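Local coordinates for protein glutathione S-transferase (Pseudomonas protegens, PDB 4IKH) that binds two glutathione molecules and probably works as a glutathione transferase of the GST superfamily, at residues L65-S68 and P74-L77; Q85-F90 and L96-D101; R154-A159 and E203-D208. One frame throughout, in Å; residues are numbered along the deposited sequence.

In the fold
Contacts 1 and 2 lie side by side in the thioredoxin-like N-terminal half, and their centres are about 11 Å apart. They share one sheet. Strand 75-78 of contact 1 pairs with strand 87-90 of contact 2, and Ile76 N probably bonds to Leu89 O. Contact 3 is in the helical C-terminal half, on the other side of the chain centre, with its centre more than 30 Å from both. All three are largely buried and apolar, with no hydrogen bond between their segments. Contact 1 joins loop to strand, contact 2 strand to helix, contact 3 helix to turn. Contacts 2 and 3 also touch the second subunit. In contact 3 Arg154 adds two hydrogen bonds to a glutathione, while Pro74 in contact 1 touches one.

Contact 1. Residues L65-S68 and P74-L77; sequences LSVS and PAIL
Val67 is the first residue of 65-68 to meet strand 75-78. Its CG2 methyl touches the CB of Ala75 at 4.0 Å. The chi1 of -57° sets CG2 between the backbone N and the carbonyl carbon, and from there it faces the strand. The contact is methyl against methyl, with no polar part. The same side chain also packs on Val11 and on Ala88 of strand 87-90, so this valine is hemmed in by apolar groups.

Ser68 follows and makes the second touch. Its CB lies 4.0 Å from the CB of Ala75. Here the CA atoms come nearest, Ser68 CA and Ala75 CA being 6.2 Å apart. Ala75 CB therefore has Val67 CG2 and Ser68 CB as two equally close partners.

The loop and strand belong to the thioredoxin-like fold of the GST N-terminal domain. Pro74 follows a cis peptide bond just before the strand begins. This is the cis-proline position known from thioredoxin folds and GSTs. Pro74 lines the glutathione pocket and touches the ligand, and Ile73 before it also binds glutathione. Ala75 pairs through its backbone with Tyr26 of strand 23-27, so the loop packs on a strand that is paired within the sheet.

The hydroxyl of Ser68 does not serve the strand. Ser68 OG is hydrogen-bonded to the carbonyl oxygen of Lys72, which satisfies this buried polar atom. Lys72 is itself a glutathione-binding residue, so the bond ties the loop to the backbone of the pocket wall.

Contact 2. Residues Q85-F90 and L96-D101; sequences QPLALF and LIYLAD
The Tyr98 ring has Leu87 over one face. Leu87 CD2 sits 4.2 Å from the ring centroid, 28° off the ring normal, in a CH-pi contact. Its nearest ring atom is Tyr98 CE1, at 3.8 Å. Leu89 approaches obliquely at the root of the side chain, where Leu89 CD1 lies 3.7 Å from Tyr98 CB. The two leucines thus hold different ends of the tyrosine. The chi1 of 171° turns Tyr98 CG opposite the backbone N and sends the ring from the helix toward the strand.

Strand 87-90 is an outermost strand of the thioredoxin-like sheet within this chain, and helix 92-103 follows it directly in the chain. Leu87 and Leu89 alternate along the strand and point to the same side. Tyr98 OH is hydrogen-bonded to Asp78 OD2, at the end of the neighbouring strand. Replacing Tyr98 with an alanine would probably open a gap under Leu87 CD2 and leave Asp78 without this hydroxyl partner. The contact lies in the dimer interface. Tyr115 of the second subunit meets the Tyr98 ring edge-to-face, and Ala112 of that subunit packs on Leu87.

Contact 3. Residues R154-A159 and E203-D208; sequences RYVNEA and ELVGID. With GSH (glutathione), chain D.
The chi1 of 165° turns Val156 CG1 opposite the backbone N and leaves CG2 beside that N, and both methyls then reach the turn at 203-206. CG2 takes the side chain of Leu204, with Val156 CG2 and Leu204 CD2 3.7 Å apart. The two side chains cross at about a right angle. CG1 instead lies against the backbone, with Val156 CG1 3.6 Å from Leu204 O. One helical turn on, Ala159 CB meets Val205 CG1 at 4.0 Å.

Helix 150-170 belongs to the all-helical C-terminal domain of the GST fold. The segment it meets opens with a type I beta turn from Glu203 to Gly206, closed by Gly206 N to Glu203 O at 2.8 Å. The turn leads toward helix 211-220, and Val205 also packs on Leu195 of helix 183-196.

Arg154 leaves the same helix in another direction. Its extended chain carries the guanidinium to the alpha-carboxylate of a glutathione that also bonds to Asn32 of the second subunit. Arg154 NH1 to glutathione O11 is 3.0 Å and nearly straight, at 176°. Arg154 NH2 to glutathione O12 is 3.2 Å and more bent, at 148°. The two bonds probably limit the turning of the carboxylate, which is twisted against the guanidinium; O11 lies near its plane and O12 off it. Arg154 CG rests over the centre of the Tyr155 ring, and Phe137 of the second subunit makes a cation-pi contact with the arginine.

Contact 1. Residues L65-S68 and P74-L77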
loop_
_atom_site.group_PDB
_atom_site.type_symbol
_atom_site.label_atom_id
_atom_site.label_comp_id
_atom_site.label_asym_id
_atom_site.label_seq_id
_atom_site.Cartn_x
_atom_site.Cartn_y
_atom_site.Cartn_z
ATOM N N LEU A 65 -1.015 20.970 -0.415
ATOM C CA LEU A 65 -0.100 20.261 -1.309
ATOM C C LEU A 65 1.346 20.228 -0.810
ATOM O O LEU A 65 2.111 19.340 -1.189
ATOM C CB LEU A 65 -0.157 20.848 -2.720
ATOM C CG LEU A 65 -1.438 20.612 -3.517
ATOM C CD1 LEU A 65 -1.287 21.112 -4.947
ATOM C CD2 LEU A 65 -1.815 19.133 -3.504
ATOM N N SER A 66 1.717 21.186 0.035
ATOM C CA SER A 66 3.079 21.246 0.559
ATOM C C SER A 66 3.386 20.105 1.536
ATOM O O SER A 66 4.553 19.741 1.726
ATOM C CB SER A 66 3.360 22.610 1.205
ATOM O OG SER A 66 2.404 22.927 2.206
ATOM N N VAL A 67 2.349 19.542 2.157
ATOM C CA VAL A 67 2.544 18.402 3.048
ATOM C C VAL A 67 2.027 17.098 2.427
ATOM O O VAL A 67 2.442 16.006 2.820
ATOM C CB VAL A 67 1.915 18.633 4.458
ATOM C CG1 VAL A 67 2.492 19.886 5.101
ATOM C CG2 VAL A 67 0.393 18.720 4.380
ATOM N N SER A 68 1.126 17.219 1.454
ATOM C CA SER A 68 0.586 16.053 0.748
ATOM C C SER A 68 0.398 16.369 -0.724
ATOM O O SER A 68 -0.683 16.784 -1.137
ATOM C CB SER A 68 -0.745 15.580 1.357
ATOM O OG SER A 68 -1.327 14.548 0.568
ATOM N N PRO A 74 -5.050 11.247 4.925
ATOM C CA PRO A 74 -4.461 12.079 5.975
ATOM C C PRO A 74 -3.039 12.503 5.664
ATOM O O PRO A 74 -2.345 11.882 4.853
ATOM C CB PRO A 74 -4.428 11.134 7.177
ATOM C CG PRO A 74 -4.225 9.788 6.572
ATOM C CD PRO A 74 -5.015 9.815 5.283
ATOM N N ALA A 75 -2.622 13.567 6.337
ATOM C CA ALA A 75 -1.236 13.990 6.353
ATOM C C ALA A 75 -0.945 14.515 7.747
ATOM O O ALA A 75 -1.836 15.066 8.406
ATOM C CB ALA A 75 -0.990 15.083 5.300
ATOM N N ILE A 76 0.287 14.342 8.217
ATOM C CA ILE A 76 0.667 14.955 9.483
ATOM C C ILE A 76 1.869 15.871 9.335
ATOM O O ILE A 76 2.607 15.825 8.337
ATOM C CB ILE A 76 0.981 13.921 10.598
ATOM C CG1 ILE A 76 2.279 13.160 10.292
ATOM C CG2 ILE A 76 -0.201 12.982 10.824
ATOM C CD1 ILE A 76 2.701 12.212 11.414
ATOM N N LEU A 77 2.051 16.710 10.342
ATOM C CA LEU A 77 3.231 17.541 10.460
ATOM C C LEU A 77 3.638 17.482 11.919
ATOM O O LEU A 77 2.956 18.035 12.787
ATOM C CB LEU A 77 2.925 18.974 10.026
ATOM C CG LEU A 77 3.980 20.038 10.327
ATOM C CD1 LEU A 77 5.361 19.560 9.930
ATOM C CD2 LEU A 77 3.642 21.323 9.592
#

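Contact 2. Residues Q85-F90 and L96-D101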
loop_
_atom_site.group_PDB
_atom_site.type_symbol
_atom_site.label_atom_id
_atom_site.label_comp_id
_atom_site.label_asym_id
_atom_site.label_seq_id
_atom_site.Cartn_x
_atom_site.Cartn_y
_atom_site.Cartn_z
ATOM N N GLN A 85 13.700 17.916 14.360
ATOM C CA GLN A 85 13.376 18.736 13.206
ATOM C C GLN A 85 11.927 18.443 12.842
ATOM O O GLN A 85 11.421 17.358 13.135
ATOM C CB GLN A 85 14.292 18.378 12.035
ATOM C CG GLN A 85 15.768 18.658 12.282
ATOM C CD GLN A 85 16.215 19.991 11.707
ATOM O OE1 GLN A 85 15.583 20.530 10.795
ATOM N NE2 GLN A 85 17.309 20.529 12.237
ATOM N N PRO A 86 11.243 19.411 12.217
ATOM C CA PRO A 86 9.852 19.164 11.828
ATOM C C PRO A 86 9.772 18.147 10.693
ATOM O O PRO A 86 10.681 18.087 9.859
ATOM C CB PRO A 86 9.373 20.539 11.341
ATOM C CG PRO A 86 10.352 21.524 11.910
ATOM C CD PRO A 86 11.657 20.796 11.944
ATOM N N LEU A 87 8.701 17.358 10.670
ATOM C CA LEU A 87 8.527 16.324 9.655
ATOM C C LEU A 87 7.099 16.304 9.127
ATOM O O LEU A 87 6.135 16.239 9.901
ATOM C CB LEU A 87 8.887 14.943 10.218
ATOM C CG LEU A 87 8.639 13.745 9.296
ATOM C CD1 LEU A 87 9.471 13.875 8.039
ATOM C CD2 LEU A 87 8.933 12.425 9.993
ATOM N N ALA A 88 6.968 16.366 7.808
ATOM C CA ALA A 88 5.675 16.211 7.159
ATOM C C ALA A 88 5.596 14.808 6.562
ATOM O O ALA A 88 6.596 14.285 6.065
ATOM C CB ALA A 88 5.486 17.265 6.083
ATOM N N LEU A 89 4.417 14.192 6.640
ATOM C CA LEU A 89 4.184 12.892 6.022
ATOM C C LEU A 89 2.766 12.794 5.464
ATOM O O LEU A 89 1.821 13.313 6.061
ATOM C CB LEU A 89 4.397 11.763 7.033
ATOM C CG LEU A 89 5.810 11.381 7.457
ATOM C CD1 LEU A 89 5.741 10.304 8.534
ATOM C CD2 LEU A 89 6.631 10.912 6.269
ATOM N N PHE A 90 2.625 12.143 4.311
ATOM C CA PHE A 90 1.315 11.726 3.841
ATOM C C PHE A 90 1.331 10.205 3.691
ATOM O O PHE A 90 2.363 9.574 3.942
ATOM C CB PHE A 90 0.861 12.471 2.562
ATOM C CG PHE A 90 1.615 12.106 1.305
ATOM C CD1 PHE A 90 2.860 12.661 1.036
ATOM C CD2 PHE A 90 1.045 11.267 0.353
ATOM C CE1 PHE A 90 3.545 12.353 -0.136
ATOM C CE2 PHE A 90 1.722 10.952 -0.818
ATOM C CZ PHE A 90 2.980 11.498 -1.064
ATOM N N LEU A 96 1.177 5.495 10.088
ATOM C CA LEU A 96 0.989 4.436 11.088
ATOM C C LEU A 96 2.329 3.859 11.535
ATOM O O LEU A 96 2.587 3.729 12.726
ATOM C CB LEU A 96 0.111 3.313 10.530
ATOM C CG LEU A 96 -1.380 3.627 10.431
ATOM C CD1 LEU A 96 -2.179 2.432 9.927
ATOM C CD2 LEU A 96 -1.899 4.082 11.787
ATOM N N ILE A 97 3.186 3.529 10.569
ATOM C CA ILE A 97 4.491 2.957 10.874
ATOM C C ILE A 97 5.348 3.969 11.624
ATOM O O ILE A 97 6.036 3.626 12.587
ATOM C CB ILE A 97 5.238 2.522 9.596
ATOM C CG1 ILE A 97 4.594 1.279 8.987
ATOM C CG2 ILE A 97 6.709 2.232 9.905
ATOM C CD1 ILE A 97 5.274 0.826 7.682
ATOM N N TYR A 98 5.292 5.221 11.185
ATOM C CA TYR A 98 6.034 6.286 11.846
ATOM C C TYR A 98 5.625 6.406 13.303
ATOM O O TYR A 98 6.466 6.326 14.197
ATOM C CB TYR A 98 5.815 7.628 11.138
ATOM C CG TYR A 98 6.379 8.798 11.909
ATOM C CD1 TYR A 98 7.748 8.933 12.101
ATOM C CD2 TYR A 98 5.542 9.765 12.453
ATOM C CE1 TYR A 98 8.272 10.004 12.815
ATOM C CE2 TYR A 98 6.054 10.837 13.172
ATOM C CZ TYR A 98 7.418 10.949 13.346
ATOM O OH TYR A 98 7.932 12.010 14.052
ATOM N N LEU A 99 4.330 6.594 13.540
ATOM C CA LEU A 99 3.819 6.769 14.899
ATOM C C LEU A 99 4.054 5.525 15.758
ATOM O O LEU A 99 4.204 5.624 16.974
ATOM C CB LEU A 99 2.337 7.131 14.871
ATOM C CG LEU A 99 1.937 8.439 14.184
ATOM C CD1 LEU A 99 0.428 8.500 14.092
ATOM C CD2 LEU A 99 2.474 9.652 14.933
ATOM N N ALA A 100 4.107 4.356 15.126
ATOM C CA ALA A 100 4.400 3.116 15.849
ATOM C C ALA A 100 5.830 3.117 16.371
ATOM O O ALA A 100 6.072 2.806 17.543
ATOM C CB ALA A 100 4.165 1.905 14.963
ATOM N N ASP A 101 6.765 3.445 15.480
ATOM C CA ASP A 101 8.188 3.547 15.799
ATOM C C ASP A 101 8.424 4.558 16.909
ATOM O O ASP A 101 9.160 4.303 17.865
ATOM C CB ASP A 101 8.968 4.021 14.569
ATOM C CG ASP A 101 9.317 2.901 13.606
ATOM O OD1 ASP A 101 9.036 1.718 13.892
ATOM O OD2 ASP A 101 9.898 3.214 12.547
#

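Contact 3. Residues R154-A159 and E203-D208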
loop_
_atom_site.group_PDB
_atom_site.type_symbol
_atom_site.label_atom_id
_atom_site.label_comp_id
_atom_site.label_asym_id
_atom_site.label_seq_id
_atom_site.Cartn_x
_atom_site.Cartn_y
_atom_site.Cartn_z
ATOM N N ARG A 154 -17.335 -6.379 -10.716
ATOM C CA ARG A 154 -15.905 -6.679 -10.661
ATOM C C ARG A 154 -15.330 -6.330 -9.290
ATOM O O ARG A 154 -14.568 -7.110 -8.699
ATOM C CB ARG A 154 -15.160 -5.887 -11.749
ATOM C CG ARG A 154 -13.651 -5.790 -11.543
ATOM C CD ARG A 154 -12.944 -5.216 -12.778
ATOM N NE ARG A 154 -11.544 -4.880 -12.511
ATOM C CZ ARG A 154 -10.548 -5.764 -12.503
ATOM N NH1 ARG A 154 -10.788 -7.050 -12.744
ATOM N NH2 ARG A 154 -9.305 -5.366 -12.256
ATOM N N TYR A 155 -15.692 -5.150 -8.788
ATOM C CA TYR A 155 -15.158 -4.670 -7.514
ATOM C C TYR A 155 -15.884 -5.234 -6.280
ATOM O O TYR A 155 -15.287 -5.360 -5.215
ATOM C CB TYR A 155 -15.108 -3.144 -7.514
ATOM C CG TYR A 155 -14.208 -2.655 -8.629
ATOM C CD1 TYR A 155 -12.841 -2.891 -8.580
ATOM C CD2 TYR A 155 -14.724 -2.013 -9.751
ATOM C CE1 TYR A 155 -12.000 -2.480 -9.594
ATOM C CE2 TYR A 155 -13.883 -1.595 -10.785
ATOM C CZ TYR A 155 -12.525 -1.838 -10.693
ATOM O OH TYR A 155 -11.666 -1.455 -11.692
ATOM N N VAL A 156 -17.162 -5.570 -6.430
ATOM C CA VAL A 156 -17.877 -6.292 -5.378
ATOM C C VAL A 156 -17.233 -7.661 -5.207
ATOM O O VAL A 156 -16.899 -8.072 -4.091
ATOM C CB VAL A 156 -19.366 -6.416 -5.714
ATOM C CG1 VAL A 156 -20.069 -7.475 -4.821
ATOM C CG2 VAL A 156 -20.029 -5.060 -5.569
ATOM N N ASN A 157 -17.022 -8.348 -6.325
ATOM C CA ASN A 157 -16.390 -9.662 -6.308
ATOM C C ASN A 157 -14.977 -9.643 -5.754
ATOM O O ASN A 157 -14.557 -10.595 -5.092
ATOM C CB ASN A 157 -16.424 -10.298 -7.701
ATOM C CG ASN A 157 -17.782 -10.903 -8.023
ATOM O OD1 ASN A 157 -18.633 -11.024 -7.142
ATOM N ND2 ASN A 157 -17.987 -11.296 -9.279
ATOM N N GLU A 158 -14.237 -8.567 -6.026
ATOM C CA GLU A 158 -12.888 -8.450 -5.480
ATOM C C GLU A 158 -12.959 -8.188 -3.982
ATOM O O GLU A 158 -12.168 -8.721 -3.207
ATOM C CB GLU A 158 -12.094 -7.349 -6.201
ATOM C CG GLU A 158 -10.745 -7.026 -5.582
ATOM C CD GLU A 158 -9.787 -8.211 -5.545
ATOM O OE1 GLU A 158 -10.014 -9.212 -6.258
ATOM O OE2 GLU A 158 -8.793 -8.133 -4.800
ATOM N N ALA A 159 -13.923 -7.368 -3.582
ATOM C CA ALA A 159 -14.143 -7.083 -2.173
ATOM C C ALA A 159 -14.499 -8.374 -1.415
ATOM O O ALA A 159 -13.995 -8.619 -0.305
ATOM C CB ALA A 159 -15.242 -6.033 -2.025
ATOM N N GLU A 203 -24.880 -5.752 2.309
ATOM C CA GLU A 203 -25.642 -6.834 1.702
ATOM C C GLU A 203 -24.981 -7.242 0.389
ATOM O O GLU A 203 -24.822 -8.433 0.112
ATOM C CB GLU A 203 -27.085 -6.396 1.454
ATOM C CG GLU A 203 -27.665 -5.471 2.506
ATOM C CD GLU A 203 -28.208 -6.212 3.695
ATOM O OE1 GLU A 203 -27.989 -7.439 3.780
ATOM O OE2 GLU A 203 -28.865 -5.571 4.545
ATOM N N LEU A 204 -24.581 -6.235 -0.389
ATOM C CA LEU A 204 -23.909 -6.407 -1.680
ATOM C C LEU A 204 -22.750 -7.408 -1.638
ATOM O O LEU A 204 -22.664 -8.299 -2.486
ATOM C CB LEU A 204 -23.388 -5.046 -2.170
ATOM C CG LEU A 204 -23.201 -4.787 -3.665
ATOM C CD1 LEU A 204 -24.464 -5.102 -4.443
ATOM C CD2 LEU A 204 -22.802 -3.332 -3.903
ATOM N N VAL A 205 -21.847 -7.250 -0.672
ATOM C CA VAL A 205 -20.728 -8.184 -0.532
ATOM C C VAL A 205 -21.073 -9.375 0.371
ATOM O O VAL A 205 -20.237 -10.258 0.576
ATOM C CB VAL A 205 -19.476 -7.512 0.058
ATOM C CG1 VAL A 205 -19.040 -6.279 -0.785
ATOM C CG2 VAL A 205 -19.726 -7.144 1.523
ATOM N N GLY A 206 -22.290 -9.398 0.909
ATOM C CA GLY A 206 -22.690 -10.465 1.816
ATOM C C GLY A 206 -21.810 -10.526 3.053
ATOM O O GLY A 206 -21.154 -11.539 3.313
ATOM N N ILE A 207 -21.794 -9.440 3.819
ATOM C CA ILE A 207 -20.903 -9.328 4.972
ATOM C C ILE A 207 -21.193 -10.360 6.086
ATOM O O ILE A 207 -20.271 -10.778 6.796
ATOM C CB ILE A 207 -20.924 -7.892 5.547
ATOM C CG1 ILE A 207 -19.844 -7.722 6.619
ATOM C CG2 ILE A 207 -22.317 -7.539 6.094
ATOM C CD1 ILE A 207 -18.416 -7.523 6.045
ATOM N N ASP A 208 -22.454 -10.780 6.241
ATOM C CA ASP A 208 -22.773 -11.790 7.254
ATOM C C ASP A 208 -22.049 -13.127 6.991
ATOM O O ASP A 208 -21.905 -13.944 7.895
ATOM C CB ASP A 208 -24.301 -11.995 7.418
ATOM C CG ASP A 208 -25.014 -10.751 7.976
ATOM O OD1 ASP A 208 -24.342 -9.893 8.586
ATOM O OD2 ASP A 208 -26.247 -10.628 7.808
HETATM N N1 GSH D . -7.123 -11.207 -12.356
HETATM C CA1 GSH D . -7.145 -10.237 -11.326
HETATM C C1 GSH D . -7.763 -8.965 -11.817
HETATM O O11 GSH D . -8.505 -8.970 -12.845
HETATM O O12 GSH D . -7.546 -7.876 -11.202
HETATM C CB1 GSH D . -5.742 -9.975 -10.890
HETATM C CG1 GSH D . -4.875 -9.486 -12.057
HETATM C CD1 GSH D . -3.677 -8.829 -11.405
HETATM O OE1 GSH D . -3.258 -9.306 -10.371
HETATM N N2 GSH D . -3.049 -7.631 -11.977
HETATM C CA2 GSH D . -1.926 -7.035 -11.309
HETATM C C2 GSH D . -2.394 -5.825 -10.508
HETATM O O2 GSH D . -3.286 -5.088 -10.962
HETATM C CB2 GSH D . -0.900 -6.601 -12.306
HETATM S SG2 GSH D . -0.216 -7.991 -13.163
HETATM N N3 GSH D . -1.826 -5.489 -9.206
HETATM C CA3 GSH D . -2.330 -4.306 -8.504
HETATM C C3 GSH D . -1.359 -3.783 -7.485
HETATM O O31 GSH D . -0.133 -4.040 -7.553
HETATM O O32 GSH D . -1.761 -3.067 -6.540
#